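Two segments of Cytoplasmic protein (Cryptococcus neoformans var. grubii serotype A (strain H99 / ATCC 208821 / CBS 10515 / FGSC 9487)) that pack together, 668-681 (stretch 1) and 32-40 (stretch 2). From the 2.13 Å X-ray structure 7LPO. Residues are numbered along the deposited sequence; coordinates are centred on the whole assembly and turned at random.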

# COMPACT_ATOMS: atom_id res chain seq x y z
N PRO A 668 21.97 1.56 7.06
CA PRO A 668 22.40 2.96 7.20
C PRO A 668 21.81 3.84 6.12
O PRO A 668 21.66 3.42 4.97
CB PRO A 668 23.93 2.87 7.06
CG PRO A 668 24.12 1.66 6.16
CD PRO A 668 23.06 0.69 6.59
N TYR A 669 21.47 5.07 6.49
CA TYR A 669 20.96 6.03 5.52
C TYR A 669 21.01 7.42 6.14
O TYR A 669 21.03 7.56 7.37
CB TYR A 669 19.53 5.69 5.08
CG TYR A 669 18.46 6.00 6.08
CD1 TYR A 669 18.22 5.17 7.15
CD2 TYR A 669 17.66 7.13 5.92
CE1 TYR A 669 17.22 5.46 8.07
CE2 TYR A 669 16.66 7.43 6.82
CZ TYR A 669 16.45 6.59 7.89
OH TYR A 669 15.45 6.89 8.79
N PRO A 670 21.02 8.47 5.30
CA PRO A 670 21.06 9.85 5.80
C PRO A 670 19.67 10.38 6.14
O PRO A 670 18.83 10.58 5.26
CB PRO A 670 21.69 10.62 4.63
CG PRO A 670 21.24 9.85 3.41
CD PRO A 670 21.11 8.40 3.83
N VAL A 671 19.45 10.65 7.43
CA VAL A 671 18.16 11.17 7.87
C VAL A 671 17.97 12.61 7.42
O VAL A 671 16.86 13.02 7.05
CB VAL A 671 18.05 11.04 9.40
CG1 VAL A 671 16.82 11.75 9.89
CG2 VAL A 671 18.03 9.58 9.81
N ALA A 672 19.04 13.41 7.44
CA ALA A 672 18.94 14.82 7.09
C ALA A 672 20.28 15.27 6.55
O ALA A 672 21.33 14.93 7.10
CB ALA A 672 18.54 15.68 8.29
N THR A 673 20.24 16.04 5.46
CA THR A 673 21.44 16.33 4.70
C THR A 673 21.52 17.81 4.35
O THR A 673 20.56 18.39 3.85
CB THR A 673 21.49 15.51 3.41
OG1 THR A 673 21.65 14.13 3.73
CG2 THR A 673 22.64 15.97 2.55
N VAL A 674 22.69 18.40 4.60
CA VAL A 674 23.02 19.72 4.08
C VAL A 674 23.44 19.51 2.63
O VAL A 674 24.54 19.03 2.35
CB VAL A 674 24.12 20.40 4.90
CG1 VAL A 674 24.56 21.67 4.21
CG2 VAL A 674 23.62 20.67 6.32
N GLY A 675 22.57 19.87 1.70
CA GLY A 675 22.76 19.56 0.31
C GLY A 675 21.72 18.57 -0.19
O GLY A 675 20.68 18.34 0.43
N ILE A 676 22.03 17.96 -1.33
CA ILE A 676 21.11 17.08 -2.05
C ILE A 676 21.69 15.67 -2.04
O ILE A 676 22.84 15.48 -2.47
CB ILE A 676 20.88 17.56 -3.49
CG1 ILE A 676 20.23 18.95 -3.50
CG2 ILE A 676 20.00 16.57 -4.25
CD1 ILE A 676 18.89 19.01 -2.80
N PRO A 677 20.96 14.66 -1.57
CA PRO A 677 21.47 13.29 -1.67
C PRO A 677 21.73 12.94 -3.13
O PRO A 677 20.86 13.10 -3.98
CB PRO A 677 20.35 12.43 -1.07
CG PRO A 677 19.49 13.38 -0.28
CD PRO A 677 19.61 14.71 -0.97
N GLU A 678 22.93 12.45 -3.41
CA GLU A 678 23.30 12.06 -4.77
C GLU A 678 23.35 10.55 -4.96
O GLU A 678 22.82 10.05 -5.96
CB GLU A 678 24.65 12.68 -5.16
CG GLU A 678 25.05 12.38 -6.59
CD GLU A 678 25.47 13.61 -7.36
OE1 GLU A 678 26.65 13.69 -7.75
OE2 GLU A 678 24.62 14.51 -7.57
N ARG A 679 23.97 9.82 -4.04
CA ARG A 679 24.11 8.38 -4.22
C ARG A 679 24.29 7.68 -2.87
O ARG A 679 25.03 8.16 -2.01
CB ARG A 679 25.30 8.03 -5.13
CG ARG A 679 25.12 6.68 -5.78
CD ARG A 679 26.32 6.09 -6.49
NE ARG A 679 26.08 4.64 -6.57
CZ ARG A 679 25.35 4.03 -7.51
NH1 ARG A 679 24.81 4.73 -8.50
NH2 ARG A 679 25.16 2.72 -7.45
N ILE A 680 23.62 6.55 -2.71
CA ILE A 680 23.77 5.70 -1.53
C ILE A 680 24.10 4.29 -1.97
O ILE A 680 23.43 3.75 -2.87
CB ILE A 680 22.52 5.68 -0.65
CG1 ILE A 680 22.24 7.05 -0.04
CG2 ILE A 680 22.68 4.63 0.45
CD1 ILE A 680 20.81 7.21 0.39
N ASP A 681 25.09 3.68 -1.32
CA ASP A 681 25.46 2.29 -1.59
C ASP A 681 25.73 1.61 -0.26
O ASP A 681 26.47 2.13 0.58
CB ASP A 681 26.71 2.21 -2.48
CG ASP A 681 26.44 2.62 -3.92
OD1 ASP A 681 25.61 1.96 -4.60
OD2 ASP A 681 27.07 3.59 -4.39
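Stretch 2, residues 32-40: NGRSLVLRG

V37 supplies the apolar centre. Its CB points toward stretch 1, with chi1 in the t well, so that CG1 lies 3.9 Å from Y669 CD2 and CG2 4.5 Å from P677 CG. P677 CD also rests 3.8 Å from S35 CB. On the other face of the small sheet, A672 CB meets L36 CD2 at 3.6 Å and lies under one face of the R34 guanidinium, 3.4 Å from R34 CZ.

Stretch 2 pairs antiparallel with A672 and T673, where stretch 1 comes out of its corner at V671 and A672; from S35 on it is extended, while P677 to I680 pass it in the same sense. The bridges join A672 with L36 and T673 with S35. Two short backbone bonds close the latter pair: S35 N to T673 O at 2.7 Å and T673 N to S35 O at 2.8 Å. Two residues on, V37 N donates to V671 O at 3.1 Å and nearly straight. Beyond it, R39 lays its CD over the Y669 ring, 3.9 Å from the ring centroid, so an arginine's aliphatic part serves as packing surface.

At the polar edge, S35 OG donates to G675 O at 2.7 Å, the serine capturing a carbonyl where the strand has given way to loop. One water donates to both S35 O and P670 O and accepts from T673 OG1, joining the stretches alongside the direct backbone bonds.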

# COMPACT_ATOMS: atom_id res chain seq x y z
N ASN A 32 15.55 24.56 8.05
CA ASN A 32 16.91 25.03 7.85
C ASN A 32 17.50 24.57 6.53
O ASN A 32 18.72 24.68 6.34
CB ASN A 32 17.78 24.58 9.02
CG ASN A 32 17.37 25.24 10.33
OD1 ASN A 32 17.12 26.44 10.38
ND2 ASN A 32 17.29 24.45 11.39
N GLY A 33 16.67 24.08 5.61
CA GLY A 33 17.10 23.72 4.28
C GLY A 33 17.66 22.33 4.12
O GLY A 33 18.05 21.97 3.00
N ARG A 34 17.71 21.53 5.17
CA ARG A 34 18.26 20.18 5.05
C ARG A 34 17.32 19.28 4.28
O ARG A 34 16.11 19.27 4.52
CB ARG A 34 18.53 19.60 6.44
CG ARG A 34 19.57 20.37 7.25
CD ARG A 34 20.02 19.59 8.47
NE ARG A 34 18.91 19.20 9.34
CZ ARG A 34 19.01 18.36 10.37
NH1 ARG A 34 20.18 17.81 10.66
NH2 ARG A 34 17.95 18.07 11.10
N SER A 35 17.87 18.51 3.34
CA SER A 35 17.09 17.49 2.66
C SER A 35 16.84 16.32 3.60
O SER A 35 17.77 15.76 4.18
CB SER A 35 17.82 16.99 1.42
OG SER A 35 17.99 18.02 0.47
N LEU A 36 15.57 15.96 3.76
CA LEU A 36 15.17 14.88 4.66
C LEU A 36 14.85 13.62 3.86
O LEU A 36 14.29 13.69 2.76
CB LEU A 36 13.95 15.28 5.48
CG LEU A 36 14.08 16.57 6.28
CD1 LEU A 36 12.76 16.91 6.96
CD2 LEU A 36 15.20 16.48 7.30
N VAL A 37 15.20 12.47 4.44
CA VAL A 37 14.81 11.17 3.90
C VAL A 37 13.95 10.48 4.95
O VAL A 37 14.39 10.30 6.10
CB VAL A 37 16.02 10.30 3.53
CG1 VAL A 37 15.55 8.89 3.11
CG2 VAL A 37 16.84 10.95 2.42
N LEU A 38 12.73 10.11 4.56
CA LEU A 38 11.77 9.49 5.47
C LEU A 38 11.65 8.01 5.12
O LEU A 38 11.29 7.66 4.00
CB LEU A 38 10.41 10.17 5.39
CG LEU A 38 10.38 11.64 5.80
CD1 LEU A 38 8.98 12.20 5.51
CD2 LEU A 38 10.75 11.82 7.26
N ARG A 39 11.93 7.16 6.10
CA ARG A 39 11.92 5.72 5.91
C ARG A 39 11.27 5.06 7.11
O ARG A 39 11.54 5.42 8.26
CB ARG A 39 13.34 5.18 5.70
CG ARG A 39 13.82 5.44 4.29
CD ARG A 39 15.27 5.00 4.06
NE ARG A 39 15.63 5.29 2.68
CZ ARG A 39 16.74 4.89 2.07
NH1 ARG A 39 17.63 4.16 2.73
NH2 ARG A 39 16.94 5.23 0.80
N GLY A 40 10.42 4.08 6.83
CA GLY A 40 9.72 3.41 7.89
C GLY A 40 8.90 2.25 7.38
O GLY A 40 9.31 1.57 6.43
O HOH W 1 19.03 13.26 3.85
O HOH W 2 20.03 2.30 2.93